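Local coordinates for protein putative phosphinothricin acetyltransferase YwnH (Bacillus subtilis, PDB 1VHS) that probably inactivates phosphinothricin, the active part of the tripeptide antibiotic bialaphos, by moving an acetyl group onto it from acetyl-CoA, at residues A18-T23 and E34-E39; E105-A110 and H136-W141; E43-H48 and R52-A57. One frame throughout, in Å; residues are numbered along the deposited sequence.

Contact 1: A18-T23 and E34-E39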
loop_
_atom_site.group_PDB
_atom_site.type_symbol
_atom_site.label_atom_id
_atom_site.label_comp_id
_atom_site.label_asym_id
_atom_site.label_seq_id
_atom_site.Cartn_x
_atom_site.Cartn_y
_atom_site.Cartn_z
ATOM N N ALA A 18 2.734 -13.562 0.222
ATOM C CA ALA A 18 3.510 -13.991 -0.932
ATOM C C ALA A 18 3.765 -12.805 -1.864
ATOM O O ALA A 18 4.882 -12.619 -2.351
ATOM C CB ALA A 18 2.774 -15.098 -1.677
ATOM N N ILE A 19 2.728 -12.007 -2.111
ATOM C CA ILE A 19 2.858 -10.839 -2.977
ATOM C C ILE A 19 3.847 -9.868 -2.336
ATOM O O ILE A 19 4.713 -9.306 -3.007
ATOM C CB ILE A 19 1.495 -10.138 -3.179
ATOM C CG1 ILE A 19 0.610 -11.007 -4.079
ATOM C CG2 ILE A 19 1.694 -8.730 -3.771
ATOM C CD1 ILE A 19 -0.793 -10.480 -4.269
ATOM N N TYR A 20 3.708 -9.684 -1.030
ATOM C CA TYR A 20 4.594 -8.806 -0.278
ATOM C C TYR A 20 6.042 -9.260 -0.476
ATOM O O TYR A 20 6.916 -8.459 -0.805
ATOM C CB TYR A 20 4.224 -8.865 1.200
ATOM C CG TYR A 20 5.065 -7.980 2.086
ATOM C CD1 TYR A 20 4.823 -6.608 2.165
ATOM C CD2 TYR A 20 6.095 -8.515 2.856
ATOM C CE1 TYR A 20 5.583 -5.792 2.994
ATOM C CE2 TYR A 20 6.866 -7.710 3.689
ATOM C CZ TYR A 20 6.602 -6.350 3.752
ATOM O OH TYR A 20 7.361 -5.551 4.568
ATOM N N ASN A 21 6.291 -10.554 -0.287
ATOM C CA ASN A 21 7.638 -11.098 -0.443
ATOM C C ASN A 21 8.202 -11.013 -1.851
ATOM O O ASN A 21 9.416 -10.903 -2.030
ATOM C CB ASN A 21 7.692 -12.556 0.026
ATOM C CG ASN A 21 7.595 -12.684 1.529
ATOM O OD1 ASN A 21 8.012 -11.790 2.266
ATOM N ND2 ASN A 21 7.061 -13.804 1.997
ATOM N N SER A 22 7.336 -11.063 -2.856
ATOM C CA SER A 22 7.811 -10.997 -4.228
ATOM C C SER A 22 8.415 -9.629 -4.539
ATOM O O SER A 22 9.186 -9.492 -5.489
ATOM C CB SER A 22 6.671 -11.296 -5.205
ATOM O OG SER A 22 5.689 -10.277 -5.161
ATOM N N THR A 23 8.074 -8.625 -3.734
ATOM C CA THR A 23 8.583 -7.269 -3.940
ATOM C C THR A 23 9.863 -6.957 -3.155
ATOM O O THR A 23 10.541 -5.968 -3.433
ATOM C CB THR A 23 7.536 -6.208 -3.540
ATOM O OG1 THR A 23 7.423 -6.165 -2.111
ATOM C CG2 THR A 23 6.174 -6.539 -4.141
ATOM N N GLU A 34 14.519 -9.409 3.963
ATOM C CA GLU A 34 14.316 -10.852 4.022
ATOM C C GLU A 34 12.822 -11.162 4.015
ATOM O O GLU A 34 12.024 -10.432 4.604
ATOM C CB GLU A 34 14.953 -11.418 5.295
ATOM C CG GLU A 34 16.464 -11.236 5.373
ATOM C CD GLU A 34 17.208 -12.038 4.318
ATOM O OE1 GLU A 34 18.449 -11.918 4.246
ATOM O OE2 GLU A 34 16.555 -12.793 3.565
ATOM N N PRO A 35 12.421 -12.256 3.348
ATOM C CA PRO A 35 10.998 -12.608 3.303
ATOM C C PRO A 35 10.407 -12.868 4.687
ATOM O O PRO A 35 11.086 -13.382 5.581
ATOM C CB PRO A 35 10.977 -13.849 2.409
ATOM C CG PRO A 35 12.329 -14.468 2.654
ATOM C CD PRO A 35 13.237 -13.260 2.644
ATOM N N VAL A 36 9.142 -12.502 4.861
ATOM C CA VAL A 36 8.457 -12.692 6.132
ATOM C C VAL A 36 7.492 -13.873 6.046
ATOM O O VAL A 36 7.203 -14.364 4.956
ATOM C CB VAL A 36 7.661 -11.428 6.526
ATOM C CG1 VAL A 36 8.601 -10.228 6.613
ATOM C CG2 VAL A 36 6.555 -11.171 5.505
ATOM N N THR A 37 6.997 -14.327 7.194
ATOM C CA THR A 37 6.058 -15.444 7.221
ATOM C C THR A 37 4.658 -14.963 7.599
ATOM O O THR A 37 4.499 -13.944 8.272
ATOM C CB THR A 37 6.485 -16.525 8.236
ATOM O OG1 THR A 37 6.327 -16.021 9.567
ATOM C CG2 THR A 37 7.938 -16.924 8.016
ATOM N N PRO A 38 3.620 -15.697 7.169
ATOM C CA PRO A 38 2.223 -15.354 7.461
ATOM C C PRO A 38 2.000 -15.095 8.947
ATOM O O PRO A 38 1.219 -14.222 9.332
ATOM C CB PRO A 38 1.464 -16.581 6.967
ATOM C CG PRO A 38 2.281 -17.002 5.787
ATOM C CD PRO A 38 3.693 -16.897 6.317
ATOM N N GLU A 39 2.697 -15.862 9.780
ATOM C CA GLU A 39 2.580 -15.717 11.223
ATOM C C GLU A 39 3.117 -14.363 11.680
ATOM O O GLU A 39 2.584 -13.759 12.611
ATOM C CB GLU A 39 3.334 -16.849 11.922
#
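The carboxamide of Asn21 grips the backbone of Val36 at both ends. Val36 N donates to Asn21 OD1 at 2.9 Å, and Asn21 ND2 returns a bond of 3.0 Å to Val36 O, so one side chain on the helix serves both the N-H and the C=O of a single loop residue. The two bonds differ in shape. ND2 meets a lone pair of Val36 O in the carbonyl plane along a nearly straight N-H path (169°), whereas Val36 N reaches OD1 tilted 28° from the amide's carbonyl plane. Together they fix the rotation of the carboxamide, and the pairing with one N-H donor and one C=O acceptor is consistent with the modelled orientation of the amide. Asn21 holds CG anti to its carbonyl carbon (chi1 -72°), which carries the group out from the helix surface to the loop.

Beside this clamp, Asn21 OD1 also lies 3.3 Å from Pro35 CA, and the proline ring crosses the asparagine side chain at about a right angle. On the other flank the CG2 branch of Val36 reaches the Tyr20 ring obliquely, 3.8 Å from Tyr20 CD2. The phenol end of that ring is held by Asp32 and Thr30, both within the connection between the two segments, and Arg41 makes a cation-pi contact with the ring.

The bracket thus ties the irregular chain 34-39, on its way to helix 42-46, against helix 13-24, where Val36 also touches Val17. Farther round this helix, Ile19 packs on Val64 and Trp67 of strand 64-72 and, with Thr23, on Tyr88 of strand 82-89.

Contact 2: E105-A110 and H136-W141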
loop_
_atom_site.group_PDB
_atom_site.type_symbol
_atom_site.label_atom_id
_atom_site.label_comp_id
_atom_site.label_asym_id
_atom_site.label_seq_id
_atom_site.Cartn_x
_atom_site.Cartn_y
_atom_site.Cartn_z
ATOM N N GLU A 105 -9.096 2.923 -7.694
ATOM C CA GLU A 105 -10.079 2.263 -6.838
ATOM C C GLU A 105 -9.900 2.675 -5.380
ATOM O O GLU A 105 -10.875 2.897 -4.669
ATOM C CB GLU A 105 -9.965 0.742 -6.964
ATOM C CG GLU A 105 -10.452 0.204 -8.299
ATOM C CD GLU A 105 -11.714 0.913 -8.782
ATOM O OE1 GLU A 105 -12.749 0.838 -8.089
ATOM O OE2 GLU A 105 -11.667 1.560 -9.852
ATOM N N ALA A 106 -8.654 2.772 -4.933
ATOM C CA ALA A 106 -8.392 3.178 -3.559
ATOM C C ALA A 106 -9.007 4.557 -3.323
ATOM O O ALA A 106 -9.642 4.801 -2.293
ATOM C CB ALA A 106 -6.879 3.217 -3.295
ATOM N N LEU A 107 -8.834 5.449 -4.295
ATOM C CA LEU A 107 -9.357 6.807 -4.195
ATOM C C LEU A 107 -10.879 6.894 -4.262
ATOM O O LEU A 107 -11.478 7.808 -3.698
ATOM C CB LEU A 107 -8.722 7.696 -5.274
ATOM C CG LEU A 107 -7.241 8.036 -5.041
ATOM C CD1 LEU A 107 -6.641 8.679 -6.290
ATOM C CD2 LEU A 107 -7.120 8.967 -3.846
ATOM N N ARG A 108 -11.507 5.953 -4.954
ATOM C CA ARG A 108 -12.961 5.932 -5.035
ATOM C C ARG A 108 -13.490 5.490 -3.675
ATOM O O ARG A 108 -14.468 6.031 -3.155
ATOM C CB ARG A 108 -13.423 4.938 -6.111
ATOM C CG ARG A 108 -14.929 4.685 -6.118
ATOM C CD ARG A 108 -15.335 3.667 -7.187
ATOM N NE ARG A 108 -14.835 2.319 -6.920
ATOM C CZ ARG A 108 -15.315 1.504 -5.984
ATOM N NH1 ARG A 108 -14.790 0.296 -5.821
ATOM N NH2 ARG A 108 -16.321 1.888 -5.210
ATOM N N ILE A 109 -12.815 4.506 -3.098
ATOM C CA ILE A 109 -13.201 3.944 -1.813
ATOM C C ILE A 109 -12.954 4.838 -0.601
ATOM O O ILE A 109 -13.825 4.984 0.252
ATOM C CB ILE A 109 -12.481 2.594 -1.601
ATOM C CG1 ILE A 109 -13.060 1.552 -2.562
ATOM C CG2 ILE A 109 -12.587 2.150 -0.148
ATOM C CD1 ILE A 109 -12.357 0.198 -2.498
ATOM N N ALA A 110 -11.774 5.447 -0.538
ATOM C CA ALA A 110 -11.380 6.286 0.597
ATOM C C ALA A 110 -12.431 7.230 1.190
ATOM O O ALA A 110 -12.646 7.233 2.399
ATOM C CB ALA A 110 -10.112 7.066 0.243
ATOM N N HIS A 136 -2.365 11.777 -9.528
ATOM C CA HIS A 136 -3.650 11.655 -8.857
ATOM C C HIS A 136 -3.882 12.574 -7.657
ATOM O O HIS A 136 -4.581 12.211 -6.709
ATOM C CB HIS A 136 -3.904 10.197 -8.462
ATOM C CG HIS A 136 -4.227 9.307 -9.625
ATOM N ND1 HIS A 136 -3.266 8.607 -10.323
ATOM C CD2 HIS A 136 -5.409 9.008 -10.213
ATOM C CE1 HIS A 136 -3.842 7.912 -11.289
ATOM N NE2 HIS A 136 -5.142 8.140 -11.245
ATOM N N GLY A 137 -3.285 13.759 -7.694
ATOM C CA GLY A 137 -3.509 14.728 -6.636
ATOM C C GLY A 137 -2.611 14.709 -5.415
ATOM O O GLY A 137 -2.766 15.549 -4.526
ATOM N N PHE A 138 -1.685 13.763 -5.354
ATOM C CA PHE A 138 -0.785 13.702 -4.210
ATOM C C PHE A 138 0.370 14.676 -4.391
ATOM O O PHE A 138 0.825 14.908 -5.511
ATOM C CB PHE A 138 -0.234 12.288 -4.027
ATOM C CG PHE A 138 -1.235 11.310 -3.493
ATOM C CD1 PHE A 138 -2.232 10.792 -4.317
ATOM C CD2 PHE A 138 -1.187 10.907 -2.158
ATOM C CE1 PHE A 138 -3.169 9.883 -3.815
ATOM C CE2 PHE A 138 -2.114 10.001 -1.651
ATOM C CZ PHE A 138 -3.109 9.487 -2.484
ATOM N N ALA A 139 0.819 15.254 -3.280
ATOM C CA ALA A 139 1.945 16.187 -3.266
ATOM C C ALA A 139 2.947 15.672 -2.235
ATOM O O ALA A 139 2.565 14.996 -1.278
ATOM C CB ALA A 139 1.469 17.574 -2.869
ATOM N N GLU A 140 4.223 15.990 -2.416
ATOM C CA GLU A 140 5.227 15.544 -1.457
ATOM C C GLU A 140 5.076 16.351 -0.167
ATOM O O GLU A 140 5.234 17.573 -0.157
ATOM C CB GLU A 140 6.635 15.729 -2.030
ATOM C CG GLU A 140 7.744 15.191 -1.130
ATOM C CD GLU A 140 9.130 15.429 -1.706
ATOM O OE1 GLU A 140 9.346 15.110 -2.895
ATOM O OE2 GLU A 140 10.000 15.933 -0.965
ATOM N N TRP A 141 4.756 15.670 0.926
ATOM C CA TRP A 141 4.583 16.341 2.203
ATOM C C TRP A 141 5.831 16.193 3.066
ATOM O O TRP A 141 5.999 16.903 4.058
ATOM C CB TRP A 141 3.392 15.757 2.956
ATOM C CG TRP A 141 2.044 16.161 2.435
ATOM C CD1 TRP A 141 1.770 16.996 1.383
ATOM C CD2 TRP A 141 0.782 15.749 2.963
ATOM N NE1 TRP A 141 0.405 17.127 1.229
ATOM C CE2 TRP A 141 -0.223 16.373 2.186
ATOM C CE3 TRP A 141 0.401 14.911 4.019
ATOM C CZ2 TRP A 141 -1.586 16.183 2.436
ATOM C CZ3 TRP A 141 -0.957 14.722 4.266
ATOM C CH2 TRP A 141 -1.933 15.359 3.474
#
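In the GNAT fold of this acetyltransferase, the helix whose first turn carries part of the predicted acetyl-CoA-binding segment (Lys96 to Ser100) packs on the central sheet, and Leu107, near the end of that helix 98-109, here meets the turn between helix 127-135 and strand 139-150. Its two methyl branches divide the work. Leu107 CD1 sits 3.8 Å from His136 CB and approaches the imidazole obliquely, 4.1 Å from His136 CD2. Leu107 CD2 comes obliquely to the Phe138 ring, 4.1 Å from Phe138 CE1. With chi1 at -71°, CG lies anti to the carbonyl carbon of Leu107, and the isobutyl fork is extended from the helix toward the turn, where the leucine and phenylalanine side chains lie alongside one another, pointing opposite ways.

No hydrogen bond spans the two segments; the contact is apolar and modest, burying 116 Å² in all. The two aromatic residues are positioned by the helix before them: His136 ND1 is hydrogen-bonded to Leu132 O, which restrains the turning of the imidazole, and the ring of Phe138 stands edge-to-face with Phe133. Gly137, between them, has a positive phi of 89°, a conformation in which a CB would press on the carbonyl oxygen of His136.

Strand 153-163 lies alongside, with Arg162 touching both Leu107 and Phe138 and Leu160 adding to the packing of Phe138. Beyond the turn, Ala139 and Trp141 pair with Gly161 and Ile159 of the same strand, while on helix 98-109 Ala106 and Ile109 rest against Phe70 of strand 64-72.

Contact 3: E43-H48 and R52-A57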
loop_
_atom_site.group_PDB
_atom_site.type_symbol
_atom_site.label_atom_id
_atom_site.label_comp_id
_atom_site.label_asym_id
_atom_site.label_seq_id
_atom_site.Cartn_x
_atom_site.Cartn_y
_atom_site.Cartn_z
ATOM N N GLU A 43 -0.962 -10.367 12.979
ATOM C CA GLU A 43 -1.442 -9.227 13.756
ATOM C C GLU A 43 -1.877 -8.094 12.834
ATOM O O GLU A 43 -2.994 -7.592 12.930
ATOM C CB GLU A 43 -0.346 -8.724 14.701
ATOM C CG GLU A 43 -0.033 -9.670 15.846
ATOM C CD GLU A 43 -1.207 -9.856 16.790
ATOM O OE1 GLU A 43 -1.073 -10.633 17.760
ATOM O OE2 GLU A 43 -2.265 -9.227 16.565
ATOM N N TRP A 44 -0.976 -7.698 11.945
ATOM C CA TRP A 44 -1.242 -6.636 10.986
ATOM C C TRP A 44 -2.506 -6.952 10.194
ATOM O O TRP A 44 -3.374 -6.096 10.009
ATOM C CB TRP A 44 -0.053 -6.506 10.034
ATOM C CG TRP A 44 -0.326 -5.677 8.824
ATOM C CD1 TRP A 44 -0.355 -4.314 8.744
ATOM C CD2 TRP A 44 -0.623 -6.165 7.512
ATOM N NE1 TRP A 44 -0.651 -3.922 7.460
ATOM C CE2 TRP A 44 -0.822 -5.039 6.682
ATOM C CE3 TRP A 44 -0.742 -7.446 6.954
ATOM C CZ2 TRP A 44 -1.133 -5.154 5.324
ATOM C CZ3 TRP A 44 -1.053 -7.561 5.601
ATOM C CH2 TRP A 44 -1.245 -6.420 4.802
ATOM N N PHE A 45 -2.599 -8.193 9.732
ATOM C CA PHE A 45 -3.738 -8.643 8.948
ATOM C C PHE A 45 -5.053 -8.459 9.695
ATOM O O PHE A 45 -5.965 -7.795 9.204
ATOM C CB PHE A 45 -3.561 -10.115 8.574
ATOM C CG PHE A 45 -4.531 -10.595 7.535
ATOM C CD1 PHE A 45 -4.419 -10.170 6.215
ATOM C CD2 PHE A 45 -5.559 -11.465 7.875
ATOM C CE1 PHE A 45 -5.321 -10.610 5.244
ATOM C CE2 PHE A 45 -6.467 -11.910 6.911
ATOM C CZ PHE A 45 -6.345 -11.479 5.594
ATOM N N SER A 46 -5.147 -9.046 10.884
ATOM C CA SER A 46 -6.358 -8.949 11.694
ATOM C C SER A 46 -6.571 -7.539 12.232
ATOM O O SER A 46 -7.642 -7.218 12.744
ATOM C CB SER A 46 -6.294 -9.941 12.860
ATOM O OG SER A 46 -6.246 -11.275 12.385
ATOM N N GLY A 47 -5.550 -6.700 12.107
ATOM C CA GLY A 47 -5.652 -5.335 12.592
ATOM C C GLY A 47 -6.550 -4.438 11.757
ATOM O O GLY A 47 -6.883 -3.332 12.179
ATOM N N HIS A 48 -6.943 -4.894 10.572
ATOM C CA HIS A 48 -7.811 -4.085 9.726
ATOM C C HIS A 48 -9.238 -4.089 10.249
ATOM O O HIS A 48 -9.664 -5.031 10.917
ATOM C CB HIS A 48 -7.774 -4.576 8.279
ATOM C CG HIS A 48 -6.451 -4.371 7.614
ATOM N ND1 HIS A 48 -5.391 -5.235 7.788
ATOM C CD2 HIS A 48 -5.995 -3.367 6.828
ATOM C CE1 HIS A 48 -4.337 -4.770 7.138
ATOM N NE2 HIS A 48 -4.678 -3.639 6.548
ATOM N N ARG A 52 -11.120 0.736 7.999
ATOM C CA ARG A 52 -9.736 0.716 7.514
ATOM C C ARG A 52 -9.460 -0.718 7.073
ATOM O O ARG A 52 -8.767 -1.481 7.746
ATOM C CB ARG A 52 -8.791 1.143 8.635
ATOM C CG ARG A 52 -9.074 2.566 9.132
ATOM C CD ARG A 52 -8.741 3.603 8.064
ATOM N NE ARG A 52 -9.038 4.972 8.492
ATOM C CZ ARG A 52 -10.226 5.558 8.380
ATOM N NH1 ARG A 52 -10.387 6.806 8.804
ATOM N NH2 ARG A 52 -11.252 4.912 7.839
ATOM N N PRO A 53 -10.003 -1.095 5.915
ATOM C CA PRO A 53 -9.835 -2.447 5.391
ATOM C C PRO A 53 -8.676 -2.784 4.480
ATOM O O PRO A 53 -7.904 -1.928 4.041
ATOM C CB PRO A 53 -11.170 -2.699 4.706
ATOM C CG PRO A 53 -11.469 -1.357 4.104
ATOM C CD PRO A 53 -10.986 -0.333 5.119
ATOM N N LEU A 54 -8.577 -4.082 4.225
ATOM C CA LEU A 54 -7.588 -4.649 3.338
ATOM C C LEU A 54 -8.408 -5.252 2.210
ATOM O O LEU A 54 -9.301 -6.066 2.454
ATOM C CB LEU A 54 -6.796 -5.754 4.041
ATOM C CG LEU A 54 -5.801 -6.498 3.147
ATOM C CD1 LEU A 54 -4.755 -5.514 2.635
ATOM C CD2 LEU A 54 -5.136 -7.625 3.934
ATOM N N TYR A 55 -8.135 -4.821 0.984
ATOM C CA TYR A 55 -8.833 -5.347 -0.180
ATOM C C TYR A 55 -7.853 -6.134 -1.029
ATOM O O TYR A 55 -6.679 -5.788 -1.106
ATOM C CB TYR A 55 -9.391 -4.225 -1.053
ATOM C CG TYR A 55 -10.449 -3.377 -0.403
ATOM C CD1 TYR A 55 -10.103 -2.260 0.355
ATOM C CD2 TYR A 55 -11.799 -3.689 -0.539
ATOM C CE1 TYR A 55 -11.073 -1.472 0.958
ATOM C CE2 TYR A 55 -12.782 -2.906 0.066
ATOM C CZ TYR A 55 -12.411 -1.801 0.812
ATOM O OH TYR A 55 -13.372 -1.036 1.433
ATOM N N VAL A 56 -8.330 -7.194 -1.666
ATOM C CA VAL A 56 -7.469 -7.956 -2.548
ATOM C C VAL A 56 -8.062 -7.844 -3.942
ATOM O O VAL A 56 -9.268 -7.631 -4.101
ATOM C CB VAL A 56 -7.360 -9.447 -2.135
ATOM C CG1 VAL A 56 -6.584 -9.567 -0.829
ATOM C CG2 VAL A 56 -8.743 -10.059 -1.982
ATOM N N ALA A 57 -7.201 -7.947 -4.944
ATOM C CA ALA A 57 -7.622 -7.870 -6.331
ATOM C C ALA A 57 -7.351 -9.221 -6.977
ATOM O O ALA A 57 -6.228 -9.738 -6.921
ATOM C CB ALA A 57 -6.860 -6.772 -7.056
#
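The imidazole of His48 carries Leu54 on one face: Leu54 CB stands 3.8 Å from the ring centroid and only 9° off the normal, a CH-pi contact centred on the ring. Near the ring's plane, at its edge, comes the carbonyl of Arg52, whose O lies 3.5 Å from His48 CD2 and 3.3 Å from His48 CB. The helix just before it supplies further neighbours, with Trp44 CD2 and Phe45 CA in plane at the edge. In turn His48 CE1 lies over one face of the Trp44 indole, 3.5 Å above the plane and displaced toward the rim.

Both nitrogens of the imidazole are occupied. His48 ND1 donates 3.0 Å to Phe45 O, with that oxygen close to the ring plane although the nitrogen is tilted 35° from the carbonyl plane, and NE2 is bonded to Ser69 on strand 64-72. Held from two ends, the ring has little freedom to turn. These contacts close a short helix-to-strand connection: helix 42-46 leads through a few loop residues into strand 54-58, and the chain turns so that the end of the helix packs over Leu54 at the start of the strand, in the N-terminal half of the GNAT fold.

Farther along Leu54, the CD2 methyl reaches both larger aromatics obliquely. It is 3.3 Å from Phe45 CE1, a close approach, and 4.2 Å from Trp44 CH2. The leucine keeps CG anti to the backbone N (chi1 175°), which sends the branch past His48 and across the two aromatic side chains at about right angles. The Trp44 ring also meets that of Trp67 on strand 64-72, and its NE1 is hydrogen-bonded to Glu71, while Phe45 touches Leu13 of helix 13-24.

Contacts 1 and 3 follow each other in the chain, their centres 15 Å apart: the segment 34-39 clasped in contact 1 leads into helix 42-46, which begins contact 3. Contact 2 lies on the opposite side of the chain's centre from contact 1, about 25 Å away between centres, but meets contact 3 through Ile109 CG2 and Tyr55 OH, 3.6 Å apart. Each has a side chain near the predicted acetyl-CoA site: Tyr20 of contact 1 comes within about 4 Å of the Tyr88 side chain, Trp44 of contact 3 within about 7 Å of it, and His136 of contact 2 within about 5 Å of Ser100.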